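Local coordinates for protein carbohydrate oxidase (Microdochium nivale, PDB 3RJA) that oxidises the C1 hydroxyl of mono-, oligo- and polysaccharides to the lactone, using bound FAD and passing the electrons to oxygen to give hydrogen peroxide, at residues A[173-178]-A[182-187]; A[192-197]-A[451-456]; A[211-216]-A[300-305]; A[261-264]-A[268-271]. All coordinates share one frame; numbering follows the deposited sequence. Where two conformers were deposited one is given.

In the fold
The four contacts form two pairs that do not touch. Contacts 2 and 3 lie on opposite sides of the chain's centre, contact 3 on the substrate side of the flavin. Contacts 1 and 2 touch each other through helix 181-190: contact 1 packs that helix on an edge strand in a half-buried, purely apolar seam, whereas contact 2 is fully buried and adds a lysine-to-carbonyl bond on a segment whose far end pairs with the adenine. Contacts 3 and 4 share the large antiparallel sheet, through neighbouring strands 211-217 and 258-264. Contact 4 is buried aromatic packing; contact 3, partly buried, is the polar one, with a stacked arginine, serine bonds and a water.

Contact 1 (A[173-178]-A[182-187]); sequences VEASAT and DLFWGI
Phe184 lays one face of its ring flat over the backbone of Ser176. Ser176 CA sits 3.5 Å from the centroid of the Phe184 ring, only 13° off its normal, a CH-pi contact over the middle of the face. The peptide leaving Ser176 runs across the same face, with its C atom 3.4 Å from Phe184 CD2. The ring gets there because Phe184 CG is turned anti to its own backbone N (chi1 -167°), which swings it out from the helix and along the end of the strand. Ala175 fills the corner at the ring's root, its CB 4.0 Å from Phe184 CB and 4.1 Å from Leu183 CG. Two residues back along the strand, Val173 and Leu183 meet at an angle through their methyl branches, Val173 CG2 lying 3.6 Å from Leu183 CD2. No hydrogen bond joins the two segments; what polar order there is stays local, as in the ST turn where Ser176 OG accepts from Thr178 N at 3.1 Å. The short strand and helix segments cross at -74°. Strand 172-176 pairs antiparallel with strand 160-166, whose Val160 and Val163 pack against Phe184 and Ala175, and helix 181-190 lies between this sheet and helix 447-457, with Asp182 salt-bridged to Lys456 on that outer side.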
# COMPACT_ATOMS: atom_id res chain seq x y z
N VAL A 173 -16.85 8.42 16.06
CA VAL A 173 -17.10 9.69 15.38
C VAL A 173 -17.09 9.52 13.86
O VAL A 173 -16.47 8.58 13.33
CB VAL A 173 -16.07 10.81 15.77
CG1 VAL A 173 -16.05 11.06 17.27
CG2 VAL A 173 -14.66 10.51 15.22
N GLU A 174 -17.79 10.41 13.17
CA GLU A 174 -17.73 10.49 11.72
C GLU A 174 -16.69 11.54 11.32
O GLU A 174 -16.48 12.53 12.03
CB GLU A 174 -19.09 10.88 11.14
CG GLU A 174 -20.27 10.02 11.59
CD GLU A 174 -20.14 8.57 11.16
OE1 GLU A 174 -19.61 8.31 10.07
OE2 GLU A 174 -20.56 7.70 11.93
N ALA A 175 -16.02 11.29 10.20
CA ALA A 175 -15.09 12.24 9.62
C ALA A 175 -15.30 12.34 8.12
O ALA A 175 -15.57 11.34 7.45
CB ALA A 175 -13.64 11.88 9.94
N SER A 176 -15.19 13.55 7.58
CA SER A 176 -15.47 13.79 6.18
C SER A 176 -15.05 15.21 5.92
O SER A 176 -14.54 15.86 6.82
CB SER A 176 -16.97 13.59 5.86
OG SER A 176 -17.72 14.73 6.27
N ALA A 177 -15.27 15.70 4.69
CA ALA A 177 -15.00 17.12 4.39
C ALA A 177 -15.78 18.11 5.28
O ALA A 177 -15.31 19.19 5.57
CB ALA A 177 -15.24 17.42 2.88
N THR A 178 -16.96 17.71 5.73
CA THR A 178 -17.88 18.60 6.45
C THR A 178 -17.98 18.29 7.96
O THR A 178 -18.79 18.88 8.67
CB THR A 178 -19.32 18.48 5.87
OG1 THR A 178 -19.77 17.11 5.93
CG2 THR A 178 -19.38 18.99 4.44
N ASP A 182 -10.30 17.77 10.03
CA ASP A 182 -8.93 17.60 10.46
C ASP A 182 -8.58 16.12 10.66
O ASP A 182 -7.49 15.67 10.25
CB ASP A 182 -8.60 18.44 11.72
CG ASP A 182 -9.50 18.12 12.96
OD1 ASP A 182 -10.67 17.64 12.83
OD2 ASP A 182 -9.03 18.40 14.07
N LEU A 183 -9.50 15.37 11.28
CA LEU A 183 -9.34 13.93 11.45
C LEU A 183 -9.32 13.26 10.08
O LEU A 183 -8.46 12.42 9.80
CB LEU A 183 -10.47 13.35 12.29
CG LEU A 183 -10.48 11.83 12.53
CD1 LEU A 183 -9.14 11.32 13.06
CD2 LEU A 183 -11.62 11.46 13.50
N PHE A 184 -10.28 13.66 9.24
CA PHE A 184 -10.43 13.18 7.86
C PHE A 184 -9.12 13.31 7.07
O PHE A 184 -8.71 12.38 6.34
CB PHE A 184 -11.57 13.96 7.18
CG PHE A 184 -12.04 13.36 5.89
CD1 PHE A 184 -12.48 12.04 5.83
CD2 PHE A 184 -12.05 14.12 4.74
CE1 PHE A 184 -12.92 11.48 4.64
CE2 PHE A 184 -12.49 13.59 3.55
CZ PHE A 184 -12.95 12.27 3.50
N TRP A 185 -8.46 14.45 7.23
CA TRP A 185 -7.19 14.74 6.56
C TRP A 185 -6.11 13.72 6.97
O TRP A 185 -5.43 13.13 6.11
CB TRP A 185 -6.76 16.18 6.90
CG TRP A 185 -5.51 16.66 6.21
CD1 TRP A 185 -5.45 17.29 5.00
CD2 TRP A 185 -4.16 16.58 6.69
NE1 TRP A 185 -4.14 17.60 4.70
CE2 TRP A 185 -3.33 17.19 5.71
CE3 TRP A 185 -3.57 16.07 7.85
CZ2 TRP A 185 -1.93 17.31 5.87
CZ3 TRP A 185 -2.16 16.21 8.02
CH2 TRP A 185 -1.37 16.79 7.02
N GLY A 186 -5.97 13.51 8.29
CA GLY A 186 -5.05 12.52 8.82
C GLY A 186 -5.39 11.09 8.43
O GLY A 186 -4.48 10.29 8.17
N ILE A 187 -6.68 10.75 8.38
CA ILE A 187 -7.06 9.39 8.04
C ILE A 187 -6.62 9.10 6.60
O ILE A 187 -6.16 7.97 6.29
CB ILE A 187 -8.59 9.14 8.21
CG1 ILE A 187 -9.01 9.17 9.69
CG2 ILE A 187 -9.05 7.86 7.52
CD1 ILE A 187 -8.40 8.14 10.61

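Contact 2 (A[192-197]-A[451-456]); sequences SNFGIV and QKLKAK. With FAD (flavin-adenine dinucleotide), chain B.
The Phe194 ring is covered on both faces: Leu453 CD2 lies over one, nearer the rim than the centre, and Asn193 CB over the middle of the other. The leucine methyl is 3.9 Å from the ring centroid of Phe194, a CH-pi contact. At the edge, close to the ring plane, the helix backbone comes in, with Lys454 N 3.6 Å from Phe194 CE1. Lys454 itself bends at its second torsion (chi2 72°) and then runs straight past the ring to Asn193. There Lys454 NZ donates to Asn193 O at 2.8 Å, in the carbonyl plane and on a lone pair. Its charge also has Asp458 and Asp461 as long, weak partners, while Asn193 OD1 is taken by Val469 N. A methionine in place of Lys454 would probably leave Asn193 O without this donor and take away the distant positive charge that the two aspartates face. Four residues after Asn193, Val197 reads the adenine: its N donates to FAD N1A at 2.9 Å and its O accepts from FAD N6A at 3.0 Å. Such main-chain pairing with the base edge marks the adenine end of the cofactor site in this FAD-binding domain, here backed by the C-terminal helix 447-457.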
# COMPACT_ATOMS: atom_id res chain seq x y z
N SER A 192 -3.48 4.98 10.20
CA SER A 192 -3.19 4.09 11.31
C SER A 192 -2.93 4.84 12.61
O SER A 192 -2.97 4.25 13.67
CB SER A 192 -1.98 3.20 10.98
OG SER A 192 -0.88 3.97 10.52
N ASN A 193 -2.60 6.14 12.49
CA ASN A 193 -2.27 6.99 13.63
C ASN A 193 -3.42 7.47 14.53
O ASN A 193 -3.19 7.80 15.71
CB ASN A 193 -1.44 8.20 13.15
CG ASN A 193 -0.03 7.82 12.84
OD1 ASN A 193 0.75 7.53 13.75
ND2 ASN A 193 0.31 7.75 11.54
N PHE A 194 -4.65 7.48 14.00
CA PHE A 194 -5.70 8.31 14.63
C PHE A 194 -6.90 7.62 15.23
O PHE A 194 -7.70 8.26 15.90
CB PHE A 194 -6.12 9.43 13.68
CG PHE A 194 -4.93 10.23 13.18
CD1 PHE A 194 -4.22 11.04 14.07
CD2 PHE A 194 -4.49 10.12 11.84
CE1 PHE A 194 -3.07 11.75 13.64
CE2 PHE A 194 -3.34 10.83 11.40
CZ PHE A 194 -2.64 11.65 12.30
N GLY A 195 -7.01 6.31 15.01
CA GLY A 195 -8.08 5.50 15.62
C GLY A 195 -8.20 4.23 14.84
O GLY A 195 -7.29 3.90 14.08
N ILE A 196 -9.31 3.51 15.02
CA ILE A 196 -9.53 2.29 14.21
C ILE A 196 -10.73 2.62 13.30
O ILE A 196 -11.85 2.87 13.80
CB ILE A 196 -9.76 1.06 15.10
CG1 ILE A 196 -8.53 0.84 15.98
CG2 ILE A 196 -10.11 -0.20 14.23
CD1 ILE A 196 -8.65 -0.24 17.02
N VAL A 197 -10.49 2.69 11.99
CA VAL A 197 -11.59 2.95 11.07
C VAL A 197 -12.53 1.74 11.09
O VAL A 197 -12.07 0.59 10.93
CB VAL A 197 -11.13 3.23 9.62
CG1 VAL A 197 -12.37 3.43 8.67
CG2 VAL A 197 -10.20 4.48 9.59
N GLN A 451 1.76 15.51 13.54
CA GLN A 451 2.19 15.47 14.96
C GLN A 451 1.23 16.23 15.89
O GLN A 451 0.93 15.76 17.01
CB GLN A 451 3.62 16.03 15.12
CG GLN A 451 4.71 15.12 14.55
CD GLN A 451 6.11 15.71 14.63
OE1 GLN A 451 7.10 14.97 14.63
NE2 GLN A 451 6.21 17.02 14.63
N LYS A 452 0.75 17.38 15.42
CA LYS A 452 -0.28 18.14 16.13
C LYS A 452 -1.59 17.33 16.20
O LYS A 452 -2.19 17.17 17.27
CB LYS A 452 -0.51 19.49 15.43
CG LYS A 452 0.74 20.39 15.39
CD LYS A 452 0.37 21.89 15.32
CE LYS A 452 1.58 22.74 14.98
NZ LYS A 452 1.21 24.19 14.80
N LEU A 453 -2.02 16.81 15.05
CA LEU A 453 -3.26 16.01 14.99
C LEU A 453 -3.16 14.75 15.89
O LEU A 453 -4.15 14.31 16.47
CB LEU A 453 -3.54 15.61 13.54
CG LEU A 453 -4.93 15.09 13.24
CD1 LEU A 453 -5.95 16.25 13.34
CD2 LEU A 453 -4.89 14.52 11.82
N LYS A 454 -1.97 14.19 16.00
CA LYS A 454 -1.71 13.06 16.88
C LYS A 454 -1.90 13.44 18.35
O LYS A 454 -2.49 12.67 19.12
CB LYS A 454 -0.27 12.54 16.65
CG LYS A 454 0.09 11.26 17.38
CD LYS A 454 -0.60 10.01 16.78
CE LYS A 454 -0.25 8.79 17.60
NZ LYS A 454 -0.76 7.52 17.01
N ALA A 455 -1.38 14.61 18.74
CA ALA A 455 -1.51 15.12 20.11
C ALA A 455 -3.01 15.33 20.39
O ALA A 455 -3.48 15.05 21.49
CB ALA A 455 -0.71 16.45 20.31
N LYS A 456 -3.76 15.79 19.38
CA LYS A 456 -5.20 15.96 19.55
C LYS A 456 -6.00 14.66 19.70
O LYS A 456 -6.88 14.56 20.57
CB LYS A 456 -5.79 16.77 18.40
CG LYS A 456 -7.33 16.99 18.55
CD LYS A 456 -7.88 18.02 17.56
CE LYS A 456 -9.39 18.11 17.69
NZ LYS A 456 -9.89 18.94 16.54
PA FAD B . -2.38 -4.55 8.11
O1A FAD B . -3.59 -5.27 8.65
O2A FAD B . -1.06 -5.22 8.40
O5B FAD B . -2.35 -3.06 8.70
C5B FAD B . -1.46 -2.10 8.14
C4B FAD B . -1.45 -0.86 9.04
O4B FAD B . -2.74 -0.25 9.04
C3B FAD B . -1.12 -1.18 10.50
O3B FAD B . -0.51 -0.04 11.10
C2B FAD B . -2.52 -1.35 11.09
O2B FAD B . -2.63 -1.20 12.49
C1B FAD B . -3.27 -0.26 10.34
N9A FAD B . -4.69 -0.57 10.28
C8A FAD B . -5.29 -1.77 9.90
N7A FAD B . -6.63 -1.60 9.99
C5A FAD B . -6.88 -0.34 10.39
C6A FAD B . -8.08 0.34 10.64
N6A FAD B . -9.27 -0.27 10.47
N1A FAD B . -8.00 1.67 11.03
C2A FAD B . -6.77 2.29 11.21
N3A FAD B . -5.59 1.61 11.00
C4A FAD B . -5.66 0.31 10.58
N1 FAD B . 0.55 -1.47 -1.89
C2 FAD B . 0.16 -0.61 -2.92
O2 FAD B . 0.04 0.61 -2.73
N3 FAD B . -0.15 -1.18 -4.15
C4 FAD B . -0.21 -2.54 -4.41
O4 FAD B . -0.61 -2.97 -5.51
C4X FAD B . 0.27 -3.42 -3.30
N5 FAD B . 0.27 -4.73 -3.45
C5X FAD B . 0.60 -5.58 -2.41
C6 FAD B . 0.50 -6.98 -2.56
C7 FAD B . 0.70 -7.83 -1.49
C7M FAD B . 0.60 -9.36 -1.67
C8 FAD B . 0.87 -7.28 -0.20
C8M FAD B . 1.07 -8.17 1.01
C9 FAD B . 1.04 -5.91 -0.05
C9A FAD B . 0.88 -5.03 -1.14
N10 FAD B . 0.90 -3.62 -0.98
C10 FAD B . 0.68 -2.79 -2.07
C1' FAD B . 1.21 -3.04 0.36
C2' FAD B . -0.07 -2.69 1.11
O2' FAD B . -0.65 -1.53 0.54
C3' FAD B . 0.24 -2.41 2.56
O3' FAD B . 0.97 -3.48 3.12
C4' FAD B . -1.07 -2.15 3.33
O4' FAD B . -0.80 -1.34 4.43
C5' FAD B . -1.74 -3.46 3.75
O5' FAD B . -2.94 -3.18 4.42
P FAD B . -3.55 -4.31 5.42
O1P FAD B . -4.88 -3.86 5.95
O2P FAD B . -3.62 -5.65 4.69
O3P FAD B . -2.38 -4.36 6.51

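Contact 3 (A[211-216]-A[300-305]); sequences LTRFGV and LSYSNF. With ABL ((2R,3R,4R,5R)-4,5-dihydroxy-2-(hydroxymethyl)-6-oxopiperidin-3-yl beta-D-glucopyranoside), chain G.
Arg213 stacked on Tyr302 is a cation-pi contact, joining strand 211-217 of the large antiparallel sheet to the loop that leaves helix 295-301. Two conformers of Tyr302 were deposited, and this account holds for one of them. The two side chains come from opposite directions and overlap flat: guanidinium and ring are 20° apart in tilt, with Arg213 CZ 3.7 Å from the centroid of the Tyr302 ring. The overlap is centred near the CE1 side of the ring, where Arg213 NH2 comes within 3.2 Å of Tyr302 CE1. The arginine reaches this far because its chain is extended, with CG anti to the backbone N (chi1 169°) and no bend before NE. Its rotation is fixed at the guanidinium edge, where Arg213 NH1 donates to Ser301 OG at 2.8 Å, nearly in plane, and weakly to Ser301 O at 2.9 Å. On the NE side a water takes over: it accepts from Arg213 NE at 3.1 Å and donates to Phe214 O at 2.8 Å and to Tyr302 OH. The tyrosine hydroxyl is further tied to Gly261 O on strand 258-264, and Phe148 stacks with its ring. Arg213 NH2 also has Glu260 as a long, weak ion-pair partner. Two residues beyond Tyr302, Asn304 ND2 donates to O6 of the bound substrate analogue at 3.3 Å, consistent with the stack tying to the sheet the base of a loop whose Asn304 reaches the outer sugar in the substrate pocket.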
# COMPACT_ATOMS: atom_id res chain seq x y z
N LEU A 211 -10.53 -2.38 -21.70
CA LEU A 211 -9.20 -2.20 -21.11
C LEU A 211 -8.21 -3.03 -21.89
O LEU A 211 -8.55 -4.13 -22.40
CB LEU A 211 -9.16 -2.63 -19.65
CG LEU A 211 -10.03 -1.86 -18.65
CD1 LEU A 211 -10.19 -2.62 -17.34
CD2 LEU A 211 -9.55 -0.39 -18.41
N THR A 212 -6.98 -2.54 -21.97
CA THR A 212 -5.93 -3.27 -22.63
C THR A 212 -4.72 -3.45 -21.70
O THR A 212 -4.11 -2.48 -21.22
CB THR A 212 -5.46 -2.54 -23.91
OG1 THR A 212 -6.55 -2.44 -24.82
CG2 THR A 212 -4.34 -3.29 -24.57
N ARG A 213 -4.37 -4.71 -21.47
CA ARG A 213 -3.14 -5.02 -20.79
C ARG A 213 -2.02 -5.02 -21.81
O ARG A 213 -2.16 -5.57 -22.89
CB ARG A 213 -3.20 -6.38 -20.13
CG ARG A 213 -1.84 -6.85 -19.65
CD ARG A 213 -1.97 -7.99 -18.65
NE ARG A 213 -0.65 -8.29 -18.13
CZ ARG A 213 -0.41 -9.01 -17.04
NH1 ARG A 213 -1.41 -9.52 -16.33
NH2 ARG A 213 0.84 -9.21 -16.66
N PHE A 214 -0.91 -4.39 -21.45
CA PHE A 214 0.21 -4.31 -22.35
C PHE A 214 1.52 -4.59 -21.63
O PHE A 214 1.58 -4.58 -20.39
CB PHE A 214 0.23 -2.96 -23.09
CG PHE A 214 0.45 -1.77 -22.20
CD1 PHE A 214 1.74 -1.31 -21.95
CD2 PHE A 214 -0.63 -1.10 -21.66
CE1 PHE A 214 1.96 -0.17 -21.17
CE2 PHE A 214 -0.43 0.02 -20.87
CZ PHE A 214 0.86 0.50 -20.61
N GLY A 215 2.55 -4.86 -22.43
CA GLY A 215 3.83 -5.26 -21.90
C GLY A 215 4.92 -5.06 -22.95
O GLY A 215 4.65 -5.21 -24.15
N VAL A 216 6.12 -4.71 -22.48
CA VAL A 216 7.29 -4.55 -23.35
C VAL A 216 8.51 -5.19 -22.69
O VAL A 216 8.92 -4.78 -21.60
CB VAL A 216 7.63 -3.04 -23.61
CG1 VAL A 216 8.85 -2.92 -24.51
CG2 VAL A 216 6.41 -2.30 -24.21
N LEU A 300 -8.33 -10.02 -12.06
CA LEU A 300 -7.75 -11.35 -12.07
C LEU A 300 -6.38 -11.34 -12.74
O LEU A 300 -5.41 -11.96 -12.24
CB LEU A 300 -8.68 -12.35 -12.82
CG LEU A 300 -8.22 -13.82 -12.85
CD1 LEU A 300 -7.91 -14.31 -11.42
CD2 LEU A 300 -9.28 -14.72 -13.56
N SER A 301 -6.29 -10.63 -13.86
CA SER A 301 -5.07 -10.66 -14.68
C SER A 301 -3.79 -10.27 -13.92
O SER A 301 -2.77 -10.88 -14.15
CB SER A 301 -5.21 -9.76 -15.89
OG SER A 301 -4.11 -9.94 -16.74
N TYR A 302 -3.86 -9.26 -13.04
CA TYR A 302 -2.66 -8.78 -12.33
C TYR A 302 -2.56 -9.30 -10.88
O TYR A 302 -1.69 -8.87 -10.13
CB TYR A 302 -2.57 -7.24 -12.39
CG TYR A 302 -1.81 -6.69 -13.61
CD1 TYR A 302 -0.48 -7.04 -13.85
CD2 TYR A 302 -2.43 -5.82 -14.50
CE1 TYR A 302 0.21 -6.55 -14.95
CE2 TYR A 302 -1.75 -5.33 -15.61
CZ TYR A 302 -0.44 -5.68 -15.83
OH TYR A 302 0.24 -5.18 -16.93
N SER A 303 -3.42 -10.27 -10.52
CA SER A 303 -3.52 -10.75 -9.13
C SER A 303 -2.44 -11.74 -8.69
O SER A 303 -2.17 -11.87 -7.47
CB SER A 303 -4.89 -11.43 -8.90
OG SER A 303 -4.99 -12.62 -9.66
N ASN A 304 -1.87 -12.46 -9.66
CA ASN A 304 -0.93 -13.55 -9.41
C ASN A 304 -1.57 -14.76 -8.74
O ASN A 304 -0.87 -15.57 -8.14
CB ASN A 304 0.28 -13.07 -8.59
CG ASN A 304 1.20 -12.17 -9.38
OD1 ASN A 304 1.44 -12.41 -10.56
ND2 ASN A 304 1.71 -11.11 -8.74
N PHE A 305 -2.90 -14.88 -8.82
CA PHE A 305 -3.63 -16.04 -8.26
C PHE A 305 -4.68 -16.50 -9.23
O PHE A 305 -5.02 -15.79 -10.19
CB PHE A 305 -4.29 -15.69 -6.91
CG PHE A 305 -3.32 -15.51 -5.82
CD1 PHE A 305 -2.88 -16.62 -5.08
CD2 PHE A 305 -2.77 -14.26 -5.55
CE1 PHE A 305 -1.94 -16.47 -4.08
CE2 PHE A 305 -1.81 -14.09 -4.54
CZ PHE A 305 -1.39 -15.20 -3.81
C1A ABL G . 3.36 -5.12 -4.21
O1A ABL G . 3.10 -3.97 -3.76
C2A ABL G . 3.40 -5.38 -5.73
O2A ABL G . 2.43 -4.54 -6.34
C3A ABL G . 3.16 -6.86 -6.11
O3A ABL G . 3.55 -7.01 -7.49
C4A ABL G . 4.05 -7.75 -5.26
O1 ABL G . 3.90 -9.15 -5.61
C5A ABL G . 3.67 -7.57 -3.75
N5 ABL G . 3.63 -6.14 -3.36
C6A ABL G . 4.70 -8.24 -2.80
O6A ABL G . 4.13 -8.63 -1.53
C1 ABL G . 4.87 -9.78 -6.49
C2 ABL G . 4.92 -11.31 -6.25
O2 ABL G . 5.26 -11.54 -4.88
C3 ABL G . 5.92 -11.95 -7.21
O3 ABL G . 5.99 -13.36 -7.04
C4 ABL G . 5.55 -11.55 -8.68
O4 ABL G . 6.44 -12.12 -9.63
C5 ABL G . 5.55 -10.02 -8.81
O5 ABL G . 4.60 -9.48 -7.86
C6 ABL G . 5.24 -9.55 -10.24
O6 ABL G . 4.05 -10.07 -10.76
O HOH W 1 1.99 -6.95 -18.92

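Contact 4 (A[261-264]-A[268-271]); sequences GLYY and EQWR
Tyr263 and Trp270 meet where the strand is held to its neighbour: Tyr263 N bonds to Thr212 O, which fixes the backbone from which the tyrosine side chain rises to the helix. Across the contact itself everything is packing. The Tyr263 ring offers one face to the helix backbone, and Trp270 CA stands 3.7 Å from its centroid, 10° off the normal, a CH-pi contact over the centre. Trp270 N comes over the same face, 3.5 Å from Tyr263 CE2, and Trp270 CB settles 3.7 Å from Tyr263 CG. A chi1 of -179° points the ring straight out from the strand, and the helix meets its face. The indole turns off to one side and presents its edge to that face, an offset edge-to-face pair with planes at 66° and centroids of the tyrosine ring and the five-membered ring 5.6 Å apart. A serine in place of Tyr263 would probably open a gap beneath the Trp270 backbone and leave the indole edge without the ring face it meets. Gln269 closes the outer end, its CB 3.6 Å from Tyr263 CE2, while its OE1 accepts from Thr266 N in the turn. Trp270 also stacks on Phe214 of the adjacent strand. The whole is a strand-turn-helix unit, in which helix 267-278 folds back over its own strand to cover the sheet face on which Tyr263 and Phe214 lie.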
# COMPACT_ATOMS: atom_id res chain seq x y z
N GLY A 261 1.75 -2.71 -17.97
CA GLY A 261 0.78 -1.65 -17.88
C GLY A 261 -0.63 -2.05 -18.18
O GLY A 261 -0.91 -3.20 -18.61
N LEU A 262 -1.50 -1.08 -17.93
CA LEU A 262 -2.92 -1.15 -18.17
C LEU A 262 -3.37 0.15 -18.84
O LEU A 262 -3.09 1.25 -18.35
CB LEU A 262 -3.69 -1.35 -16.86
CG LEU A 262 -5.18 -1.70 -17.06
CD1 LEU A 262 -5.33 -3.02 -17.82
CD2 LEU A 262 -6.05 -1.71 -15.74
N TYR A 263 -4.04 0.02 -19.98
CA TYR A 263 -4.51 1.17 -20.76
C TYR A 263 -6.04 1.22 -20.78
O TYR A 263 -6.71 0.21 -21.09
CB TYR A 263 -3.96 1.13 -22.19
CG TYR A 263 -4.41 2.33 -23.02
CD1 TYR A 263 -3.78 3.56 -22.87
CD2 TYR A 263 -5.47 2.23 -23.94
CE1 TYR A 263 -4.18 4.67 -23.60
CE2 TYR A 263 -5.88 3.34 -24.69
CZ TYR A 263 -5.23 4.57 -24.50
OH TYR A 263 -5.61 5.68 -25.20
N TYR A 264 -6.58 2.39 -20.43
CA TYR A 264 -8.03 2.61 -20.52
C TYR A 264 -8.42 2.91 -21.96
O TYR A 264 -8.39 4.08 -22.41
CB TYR A 264 -8.48 3.74 -19.59
CG TYR A 264 -8.77 3.25 -18.19
CD1 TYR A 264 -7.72 2.79 -17.36
CD2 TYR A 264 -10.07 3.22 -17.70
CE1 TYR A 264 -7.98 2.30 -16.05
CE2 TYR A 264 -10.35 2.76 -16.41
CZ TYR A 264 -9.30 2.29 -15.59
OH TYR A 264 -9.57 1.85 -14.33
N GLU A 268 -5.40 -0.57 -30.12
CA GLU A 268 -4.90 0.35 -31.16
C GLU A 268 -4.68 1.74 -30.56
O GLU A 268 -3.71 2.42 -30.90
CB GLU A 268 -5.86 0.42 -32.37
CG GLU A 268 -6.04 -0.90 -33.17
CD GLU A 268 -6.77 -2.05 -32.41
OE1 GLU A 268 -7.63 -1.80 -31.51
OE2 GLU A 268 -6.49 -3.23 -32.72
N GLN A 269 -5.59 2.16 -29.66
CA GLN A 269 -5.42 3.43 -28.95
C GLN A 269 -4.20 3.35 -28.03
O GLN A 269 -3.46 4.33 -27.90
CB GLN A 269 -6.66 3.78 -28.14
CG GLN A 269 -7.84 4.22 -28.99
CD GLN A 269 -9.14 4.17 -28.25
OE1 GLN A 269 -9.38 3.31 -27.40
NE2 GLN A 269 -10.02 5.10 -28.58
N TRP A 270 -3.99 2.19 -27.40
CA TRP A 270 -2.80 2.04 -26.55
C TRP A 270 -1.54 2.30 -27.38
O TRP A 270 -0.69 3.14 -27.01
CB TRP A 270 -2.72 0.66 -25.83
CG TRP A 270 -1.32 0.51 -25.27
CD1 TRP A 270 -0.79 1.19 -24.21
CD2 TRP A 270 -0.26 -0.26 -25.83
NE1 TRP A 270 0.54 0.87 -24.05
CE2 TRP A 270 0.89 -0.02 -25.03
CE3 TRP A 270 -0.17 -1.15 -26.92
CZ2 TRP A 270 2.11 -0.65 -25.28
CZ3 TRP A 270 1.03 -1.77 -27.16
CH2 TRP A 270 2.17 -1.53 -26.34
N ARG A 271 -1.40 1.56 -28.48
CA ARG A 271 -0.20 1.64 -29.30
C ARG A 271 0.10 3.07 -29.75
O ARG A 271 1.22 3.55 -29.61
CB ARG A 271 -0.26 0.67 -30.50
CG ARG A 271 1.01 0.65 -31.35
CD ARG A 271 2.19 0.17 -30.50
NE ARG A 271 3.45 0.01 -31.23
CZ ARG A 271 3.95 -1.16 -31.61
NH1 ARG A 271 3.29 -2.29 -31.38
NH2 ARG A 271 5.12 -1.21 -32.24